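Local coordinates for stress response kinase A (Escherichia coli, PDB 1ZYL), which phosphorylates itself and other proteins on serine and threonine, using ATP, and protects the bacterium from stress, at residues E151-P156 / R270-V275; T178-A183 / T309-A314. All coordinates share one frame; numbering follows the deposited sequence.

Contact 1: residues E151-P156 / R270-V275; sequences EYLIEP and RAMRLV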
ATOM      1  N   GLU A 151       3.768 -12.228  -7.155  1.00 24.00           N
ATOM      2  CA  GLU A 151       3.406 -11.838  -5.794  1.00 23.54           C
ATOM      3  C   GLU A 151       1.932 -11.520  -5.622  1.00 23.26           C
ATOM      4  O   GLU A 151       1.339 -11.800  -4.578  1.00 23.92           O
ATOM      5  CB  GLU A 151       4.212 -10.606  -5.375  1.00 22.18           C
ATOM      6  CG  GLU A 151       3.931 -10.139  -3.966  1.00 23.57           C
ATOM      7  CD  GLU A 151       4.634  -8.849  -3.647  1.00 26.49           C
ATOM      8  OE1 GLU A 151       4.821  -8.534  -2.448  1.00 26.86           O
ATOM      9  OE2 GLU A 151       4.994  -8.140  -4.607  1.00 29.64           O
ATOM     10  N   TYR A 152       1.345 -10.923  -6.648  1.00 23.31           N
ATOM     11  CA  TYR A 152      -0.048 -10.539  -6.575  1.00 22.99           C
ATOM     12  C   TYR A 152      -1.073 -11.602  -6.920  1.00 22.46           C
ATOM     13  O   TYR A 152      -2.149 -11.610  -6.337  1.00 22.45           O
ATOM     14  CB  TYR A 152      -0.277  -9.282  -7.420  1.00 22.70           C
ATOM     15  CG  TYR A 152       0.121  -8.027  -6.686  1.00 22.42           C
ATOM     16  CD1 TYR A 152       1.456  -7.651  -6.569  1.00 20.26           C
ATOM     17  CD2 TYR A 152      -0.843  -7.245  -6.047  1.00 22.71           C
ATOM     18  CE1 TYR A 152       1.822  -6.525  -5.829  1.00 23.27           C
ATOM     19  CE2 TYR A 152      -0.494  -6.126  -5.311  1.00 22.69           C
ATOM     20  CZ  TYR A 152       0.838  -5.766  -5.203  1.00 24.21           C
ATOM     21  OH  TYR A 152       1.166  -4.634  -4.492  1.00 22.98           O
ATOM     22  N   LEU A 153      -0.742 -12.506  -7.837  1.00 22.76           N
ATOM     23  CA  LEU A 153      -1.688 -13.550  -8.239  1.00 23.60           C
ATOM     24  C   LEU A 153      -1.328 -15.011  -7.934  1.00 24.46           C
ATOM     25  O   LEU A 153      -2.031 -15.686  -7.178  1.00 24.13           O
ATOM     26  CB  LEU A 153      -1.985 -13.443  -9.736  1.00 22.21           C
ATOM     27  CG  LEU A 153      -2.558 -12.131 -10.253  1.00 20.90           C
ATOM     28  CD1 LEU A 153      -2.852 -12.257 -11.729  1.00 18.15           C
ATOM     29  CD2 LEU A 153      -3.813 -11.801  -9.494  1.00 19.78           C
ATOM     30  N   ILE A 154      -0.246 -15.503  -8.527  1.00 25.08           N
ATOM     31  CA  ILE A 154       0.125 -16.893  -8.333  1.00 27.53           C
ATOM     32  C   ILE A 154       0.414 -17.323  -6.898  1.00 28.59           C
ATOM     33  O   ILE A 154       0.013 -18.416  -6.502  1.00 29.47           O
ATOM     34  CB  ILE A 154       1.306 -17.288  -9.248  1.00 27.95           C
ATOM     35  CG1 ILE A 154       2.549 -16.482  -8.891  1.00 31.69           C
ATOM     36  CG2 ILE A 154       0.928 -17.044 -10.704  1.00 25.53           C
ATOM     37  CD1 ILE A 154       3.768 -16.848  -9.721  1.00 36.16           C
ATOM     38  N   GLU A 155       1.090 -16.483  -6.115  1.00 28.81           N
ATOM     39  CA  GLU A 155       1.390 -16.845  -4.727  1.00 28.38           C
ATOM     40  C   GLU A 155       0.098 -16.972  -3.926  1.00 25.73           C
ATOM     41  O   GLU A 155      -0.132 -17.978  -3.248  1.00 25.01           O
ATOM     42  CB  GLU A 155       2.318 -15.817  -4.078  1.00 29.83           C
ATOM     43  CG  GLU A 155       3.781 -16.110  -4.284  1.00 34.76           C
ATOM     44  CD  GLU A 155       4.671 -15.236  -3.418  1.00 41.04           C
ATOM     45  OE1 GLU A 155       4.869 -14.052  -3.767  1.00 43.47           O
ATOM     46  OE2 GLU A 155       5.165 -15.731  -2.378  1.00 43.94           O
ATOM     47  N   PRO A 156      -0.759 -15.946  -3.977  1.00 23.30           N
ATOM     48  CA  PRO A 156      -2.022 -16.017  -3.241  1.00 23.63           C
ATOM     49  C   PRO A 156      -2.822 -17.265  -3.644  1.00 24.97           C
ATOM     50  O   PRO A 156      -3.300 -18.009  -2.790  1.00 25.81           O
ATOM     51  CB  PRO A 156      -2.715 -14.724  -3.639  1.00 22.49           C
ATOM     52  CG  PRO A 156      -1.566 -13.778  -3.745  1.00 23.79           C
ATOM     53  CD  PRO A 156      -0.538 -14.589  -4.507  1.00 22.71           C
ATOM     54  N   ARG A 270      -6.511  -3.470  -9.980  1.00 19.34           N
ATOM     55  CA  ARG A 270      -7.571  -3.605  -8.993  1.00 18.37           C
ATOM     56  C   ARG A 270      -7.818  -5.100  -8.731  1.00 18.73           C
ATOM     57  O   ARG A 270      -7.967  -5.528  -7.578  1.00 18.15           O
ATOM     58  CB  ARG A 270      -8.837  -2.910  -9.502  1.00 17.59           C
ATOM     59  CG  ARG A 270     -10.074  -3.151  -8.642  1.00 18.71           C
ATOM     60  CD  ARG A 270     -11.295  -2.522  -9.275  1.00 17.95           C
ATOM     61  NE  ARG A 270     -11.349  -1.071  -9.097  1.00 19.56           N
ATOM     62  CZ  ARG A 270     -11.503  -0.205 -10.095  1.00 20.82           C
ATOM     63  NH1 ARG A 270     -11.557   1.096  -9.852  1.00 18.62           N
ATOM     64  NH2 ARG A 270     -11.586  -0.639 -11.345  1.00 22.04           N
ATOM     65  N   ALA A 271      -7.847  -5.890  -9.801  1.00 16.98           N
ATOM     66  CA  ALA A 271      -8.041  -7.325  -9.668  1.00 15.99           C
ATOM     67  C   ALA A 271      -6.885  -7.843  -8.836  1.00 17.04           C
ATOM     68  O   ALA A 271      -7.060  -8.679  -7.951  1.00 18.38           O
ATOM     69  CB  ALA A 271      -8.021  -7.992 -11.028  1.00 14.48           C
ATOM     70  N   MET A 272      -5.695  -7.326  -9.126  1.00 17.35           N
ATOM     71  CA  MET A 272      -4.490  -7.735  -8.426  1.00 17.28           C
ATOM     72  C   MET A 272      -4.532  -7.421  -6.940  1.00 18.63           C
ATOM     73  O   MET A 272      -4.175  -8.266  -6.115  1.00 20.22           O
ATOM     74  CB  MET A 272      -3.270  -7.079  -9.074  1.00 16.08           C
ATOM     75  CG  MET A 272      -2.836  -7.745 -10.381  1.00 13.63           C
ATOM     76  SD  MET A 272      -1.544  -6.868 -11.281  1.00  4.91           S
ATOM     77  CE  MET A 272      -2.167  -7.092 -12.722  1.00  9.84           C
ATOM     78  N   ARG A 273      -4.971  -6.214  -6.595  1.00 18.60           N
ATOM     79  CA  ARG A 273      -5.046  -5.801  -5.197  1.00 20.04           C
ATOM     80  C   ARG A 273      -6.116  -6.614  -4.487  1.00 21.62           C
ATOM     81  O   ARG A 273      -6.043  -6.876  -3.281  1.00 19.65           O
ATOM     82  CB  ARG A 273      -5.401  -4.315  -5.098  1.00 20.73           C
ATOM     83  CG  ARG A 273      -5.545  -3.809  -3.668  1.00 22.67           C
ATOM     84  CD  ARG A 273      -6.085  -2.394  -3.617  1.00 25.16           C
ATOM     85  NE  ARG A 273      -5.057  -1.409  -3.301  1.00 27.58           N
ATOM     86  CZ  ARG A 273      -4.673  -1.096  -2.066  1.00 29.70           C
ATOM     87  NH1 ARG A 273      -5.239  -1.693  -1.024  1.00 29.20           N
ATOM     88  NH2 ARG A 273      -3.725  -0.184  -1.877  1.00 29.17           N
ATOM     89  N   LEU A 274      -7.118  -7.016  -5.253  1.00 23.09           N
ATOM     90  CA  LEU A 274      -8.216  -7.773  -4.698  1.00 23.88           C
ATOM     91  C   LEU A 274      -7.771  -9.143  -4.247  1.00 23.18           C
ATOM     92  O   LEU A 274      -7.981  -9.520  -3.094  1.00 25.46           O
ATOM     93  CB  LEU A 274      -9.332  -7.897  -5.729  1.00 25.29           C
ATOM     94  CG  LEU A 274     -10.699  -7.378  -5.307  1.00 23.61           C
ATOM     95  CD1 LEU A 274     -10.585  -5.998  -4.699  1.00 23.36           C
ATOM     96  CD2 LEU A 274     -11.587  -7.358  -6.519  1.00 24.67           C
ATOM     97  N   VAL A 275      -7.148  -9.888  -5.146  1.00 19.67           N
ATOM     98  CA  VAL A 275      -6.712 -11.223  -4.801  1.00 20.81           C
ATOM     99  C   VAL A 275      -5.556 -11.247  -3.804  1.00 22.21           C
ATOM    100  O   VAL A 275      -5.485 -12.139  -2.965  1.00 23.48           O
ATOM    101  CB  VAL A 275      -6.357 -12.019  -6.066  1.00 20.08           C
ATOM    102  CG1 VAL A 275      -5.526 -11.165  -6.976  1.00 24.69           C
ATOM    103  CG2 VAL A 275      -5.617 -13.288  -5.703  1.00 17.79           C
TER
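Helix 149-161 lies against helix 266-283 with the two short segments running roughly the same way, their axes 8.4 Å apart at an angle of 40°. The dense part of the interface is built round Val-275 and the edge of Tyr-152. Val-275 fits between two residues one turn apart: CG2, anti to the backbone N, meets CB of the Pro-156 ring at 3.8 Å, while CG1 sits against the methyl CD2 of Leu-153 and 3.5 Å from the carbonyl O of Tyr-152. A beta-branched residue suits this place because its two methyls serve different neighbours. Leu-153 crosses Val-275 at about a right angle, its CG anti to the carbonyl carbon (chi1 -58°), and also reaches Val-185 of helix 171-188. Pro-156, lacking an N-H, makes no bond to the preceding turn; the helix kinks here and presents a compact ring to its partner. Tyr-152 offers a ring edge, and CD2 lies 3.5 Å from Met-272 O, which is in the plane of the ring, and 3.9 Å from Met-272 CB. The thioether of Met-272 leads away from this helix toward Trp-189.

The contact loosens at Arg-273, which adds little to the packing; its chain, extended through chi1 and chi2 and then bent at chi3 (-105°), carries NH2 to a salt bridge with Asp-201, the inferred proton acceptor of this kinase.

The segments are thus joined by van der Waals fit alone. The same helix 266-283 directs Arg-273 to Asp-201, where the positive charge would probably favour the ionised carboxylate.

Contact 2: residues T178-A183 / T309-A314; sequences TDELIA and TFIEQA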
ATOM      1  N   THR A 178     -11.339 -17.698  -8.983  1.00 20.77           N
ATOM      2  CA  THR A 178     -10.013 -17.096  -8.906  1.00 21.87           C
ATOM      3  C   THR A 178      -9.209 -17.370 -10.178  1.00 21.75           C
ATOM      4  O   THR A 178      -8.761 -16.441 -10.851  1.00 22.84           O
ATOM      5  CB  THR A 178      -9.228 -17.602  -7.676  1.00 21.98           C
ATOM      6  OG1 THR A 178      -9.824 -17.075  -6.486  1.00 22.84           O
ATOM      7  CG2 THR A 178      -7.788 -17.145  -7.734  1.00 19.81           C
ATOM      8  N   ASP A 179      -9.030 -18.642 -10.501  1.00 20.63           N
ATOM      9  CA  ASP A 179      -8.304 -19.030 -11.698  1.00 21.84           C
ATOM     10  C   ASP A 179      -8.788 -18.178 -12.885  1.00 22.57           C
ATOM     11  O   ASP A 179      -7.996 -17.586 -13.617  1.00 22.70           O
ATOM     12  CB  ASP A 179      -8.535 -20.522 -11.982  1.00 23.03           C
ATOM     13  CG  ASP A 179      -7.921 -21.430 -10.917  1.00 25.96           C
ATOM     14  OD1 ASP A 179      -8.145 -22.657 -10.963  1.00 28.48           O
ATOM     15  OD2 ASP A 179      -7.211 -20.927 -10.030  1.00 26.27           O
ATOM     16  N   GLU A 180     -10.100 -18.120 -13.057  1.00 22.56           N
ATOM     17  CA  GLU A 180     -10.707 -17.350 -14.131  1.00 22.63           C
ATOM     18  C   GLU A 180     -10.265 -15.900 -14.069  1.00 23.08           C
ATOM     19  O   GLU A 180     -10.064 -15.255 -15.098  1.00 24.16           O
ATOM     20  CB  GLU A 180     -12.229 -17.413 -14.019  1.00 24.74           C
ATOM     21  CG  GLU A 180     -12.902 -18.487 -14.877  1.00 27.18           C
ATOM     22  CD  GLU A 180     -14.216 -18.980 -14.283  1.00 28.55           C
ATOM     23  OE1 GLU A 180     -14.930 -18.183 -13.632  1.00 29.48           O
ATOM     24  OE2 GLU A 180     -14.535 -20.173 -14.476  1.00 30.68           O
ATOM     25  N   LEU A 181     -10.114 -15.385 -12.855  1.00 22.06           N
ATOM     26  CA  LEU A 181      -9.702 -14.004 -12.692  1.00 19.11           C
ATOM     27  C   LEU A 181      -8.247 -13.847 -13.055  1.00 17.64           C
ATOM     28  O   LEU A 181      -7.903 -12.942 -13.805  1.00 17.70           O
ATOM     29  CB  LEU A 181      -9.939 -13.517 -11.257  1.00 18.02           C
ATOM     30  CG  LEU A 181      -9.748 -12.006 -11.044  1.00 16.46           C
ATOM     31  CD1 LEU A 181     -10.640 -11.235 -11.987  1.00 14.89           C
ATOM     32  CD2 LEU A 181     -10.063 -11.632  -9.613  1.00 15.03           C
ATOM     33  N   ILE A 182      -7.383 -14.720 -12.548  1.00 17.69           N
ATOM     34  CA  ILE A 182      -5.971 -14.571 -12.874  1.00 19.77           C
ATOM     35  C   ILE A 182      -5.711 -14.824 -14.362  1.00 19.27           C
ATOM     36  O   ILE A 182      -4.731 -14.325 -14.915  1.00 20.87           O
ATOM     37  CB  ILE A 182      -5.032 -15.465 -11.976  1.00 20.48           C
ATOM     38  CG1 ILE A 182      -4.811 -16.834 -12.605  1.00 22.82           C
ATOM     39  CG2 ILE A 182      -5.610 -15.605 -10.583  1.00 21.17           C
ATOM     40  CD1 ILE A 182      -3.627 -16.882 -13.566  1.00 26.46           C
ATOM     41  N   ALA A 183      -6.576 -15.583 -15.021  1.00 17.94           N
ATOM     42  CA  ALA A 183      -6.380 -15.808 -16.450  1.00 18.59           C
ATOM     43  C   ALA A 183      -6.681 -14.489 -17.170  1.00 20.62           C
ATOM     44  O   ALA A 183      -5.935 -14.059 -18.053  1.00 21.32           O
ATOM     45  CB  ALA A 183      -7.308 -16.900 -16.959  1.00 15.40           C
ATOM     46  N   THR A 309     -17.542 -11.407  -6.481  1.00 15.62           N
ATOM     47  CA  THR A 309     -16.766 -10.227  -6.831  1.00 16.03           C
ATOM     48  C   THR A 309     -15.704 -10.596  -7.858  1.00 17.44           C
ATOM     49  O   THR A 309     -15.470  -9.860  -8.812  1.00 19.29           O
ATOM     50  CB  THR A 309     -16.061  -9.608  -5.613  1.00 17.38           C
ATOM     51  OG1 THR A 309     -17.003  -8.858  -4.829  1.00 14.70           O
ATOM     52  CG2 THR A 309     -14.921  -8.688  -6.080  1.00 16.96           C
ATOM     53  N   PHE A 310     -15.052 -11.732  -7.667  1.00 16.49           N
ATOM     54  CA  PHE A 310     -14.043 -12.134  -8.620  1.00 19.14           C
ATOM     55  C   PHE A 310     -14.712 -12.341  -9.979  1.00 22.95           C
ATOM     56  O   PHE A 310     -14.321 -11.726 -10.966  1.00 25.33           O
ATOM     57  CB  PHE A 310     -13.327 -13.409  -8.143  1.00 18.51           C
ATOM     58  CG  PHE A 310     -12.376 -13.181  -6.987  1.00 16.00           C
ATOM     59  CD1 PHE A 310     -11.597 -14.221  -6.501  1.00 14.40           C
ATOM     60  CD2 PHE A 310     -12.240 -11.918  -6.405  1.00 15.83           C
ATOM     61  CE1 PHE A 310     -10.689 -14.009  -5.451  1.00 13.29           C
ATOM     62  CE2 PHE A 310     -11.335 -11.693  -5.353  1.00 12.81           C
ATOM     63  CZ  PHE A 310     -10.560 -12.741  -4.881  1.00 11.54           C
ATOM     64  N   ILE A 311     -15.736 -13.188 -10.028  1.00 24.70           N
ATOM     65  CA  ILE A 311     -16.443 -13.434 -11.280  1.00 25.64           C
ATOM     66  C   ILE A 311     -16.834 -12.128 -11.971  1.00 28.28           C
ATOM     67  O   ILE A 311     -16.778 -12.017 -13.200  1.00 29.67           O
ATOM     68  CB  ILE A 311     -17.718 -14.283 -11.045  1.00 25.24           C
ATOM     69  CG1 ILE A 311     -17.315 -15.733 -10.761  1.00 24.66           C
ATOM     70  CG2 ILE A 311     -18.652 -14.197 -12.264  1.00 24.01           C
ATOM     71  CD1 ILE A 311     -18.465 -16.693 -10.675  1.00 22.64           C
ATOM     72  N   GLU A 312     -17.231 -11.133 -11.183  1.00 29.50           N
ATOM     73  CA  GLU A 312     -17.623  -9.848 -11.745  1.00 30.27           C
ATOM     74  C   GLU A 312     -16.437  -9.091 -12.351  1.00 30.77           C
ATOM     75  O   GLU A 312     -16.573  -8.441 -13.391  1.00 30.18           O
ATOM     76  CB  GLU A 312     -18.295  -8.992 -10.675  1.00 30.78           C
ATOM     77  CG  GLU A 312     -19.725  -8.636 -11.015  1.00 33.95           C
ATOM     78  CD  GLU A 312     -19.877  -8.213 -12.468  1.00 36.80           C
ATOM     79  OE1 GLU A 312     -19.143  -7.295 -12.904  1.00 36.07           O
ATOM     80  OE2 GLU A 312     -20.729  -8.804 -13.172  1.00 37.83           O
ATOM     81  N   GLN A 313     -15.276  -9.189 -11.705  1.00 30.38           N
ATOM     82  CA  GLN A 313     -14.070  -8.516 -12.181  1.00 28.81           C
ATOM     83  C   GLN A 313     -13.611  -9.027 -13.532  1.00 26.31           C
ATOM     84  O   GLN A 313     -13.132  -8.251 -14.352  1.00 26.17           O
ATOM     85  CB  GLN A 313     -12.922  -8.661 -11.171  1.00 29.68           C
ATOM     86  CG  GLN A 313     -12.733  -7.447 -10.279  1.00 29.86           C
ATOM     87  CD  GLN A 313     -12.350  -6.206 -11.062  1.00 29.75           C
ATOM     88  OE1 GLN A 313     -11.306  -6.170 -11.698  1.00 28.08           O
ATOM     89  NE2 GLN A 313     -13.196  -5.183 -11.015  1.00 29.63           N
ATOM     90  N   ALA A 314     -13.745 -10.327 -13.764  1.00 24.01           N
ATOM     91  CA  ALA A 314     -13.328 -10.891 -15.045  1.00 24.72           C
ATOM     92  C   ALA A 314     -14.194 -10.329 -16.180  1.00 25.15           C
ATOM     93  O   ALA A 314     -13.726 -10.171 -17.309  1.00 23.17           O
ATOM     94  CB  ALA A 314     -13.410 -12.413 -15.010  1.00 22.06           C
TER
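Leu-181 is at the centre of this contact, its two methyls dividing the work. CD2 stands over a face of the Phe-310 ring, 4.2 Å from the centroid and 26° off the ring normal, a CH-pi contact in which the two side chains cross at about a right angle. CD1 turns to the helix surface beyond, reaching Gln-313 CB at 3.5 Å and the backbone N of Ala-314 at 3.7 Å. The forked tip of leucine can fill both sites at once, while the small Ala-314 lets the chains come close: its CA lies 5.3 Å from the CA of Leu-181.

At the rim of the same ring, Thr-178 lies alongside Phe-310 and places OG1 in the ring plane, 3.3 Å from CE1. The hydroxyl is hydrogen-bonded to the carbonyl of Phe-174 one turn back, so a polar atom is accommodated beside an aromatic edge.

These residues join helix 171-188 to helix 300-316, the last helix of the chain, in the helical part of a kinase of the aminoglycoside phosphotransferase type; the segment axes run 8.6 Å apart at only 28°. Leu-181 has CG anti to the backbone N (chi1 -171°), which directs the branch toward helix 300-316.

Further out, Phe-310 also rests on Leu-278 of helix 266-283 and on Ala-177, and Gln-313 bends at chi2 so that its amide leads away from Leu-181 toward Arg-270 and Glu-267. On the exposed margin, Glu-180 passes Ile-311 loosely and forms a salt bridge with Lys-176 through OE2.

In the fold
Contact 1 is buried, about 13 Å from the centre of the chain, whereas contact 2 lies about 22 Å out and has exposed glutamate and isoleucine at its margin. They share no helix, yet their centres are only 11 Å apart and the four helices form one packed group: Leu-153 CD1 meets Ile-182 CB at 3.9 Å, and Leu-274 CD2 meets Thr-309 CG2 at 3.6 Å. Helix 266-283 thus packs on helix 149-161 and on helix 300-316. Both interfaces are essentially apolar, but contact 1 uses an aromatic edge beside aliphatic groups, with a link to the aspartate inferred to be the proton acceptor, and contact 2 an aromatic face, away from the annotated sites.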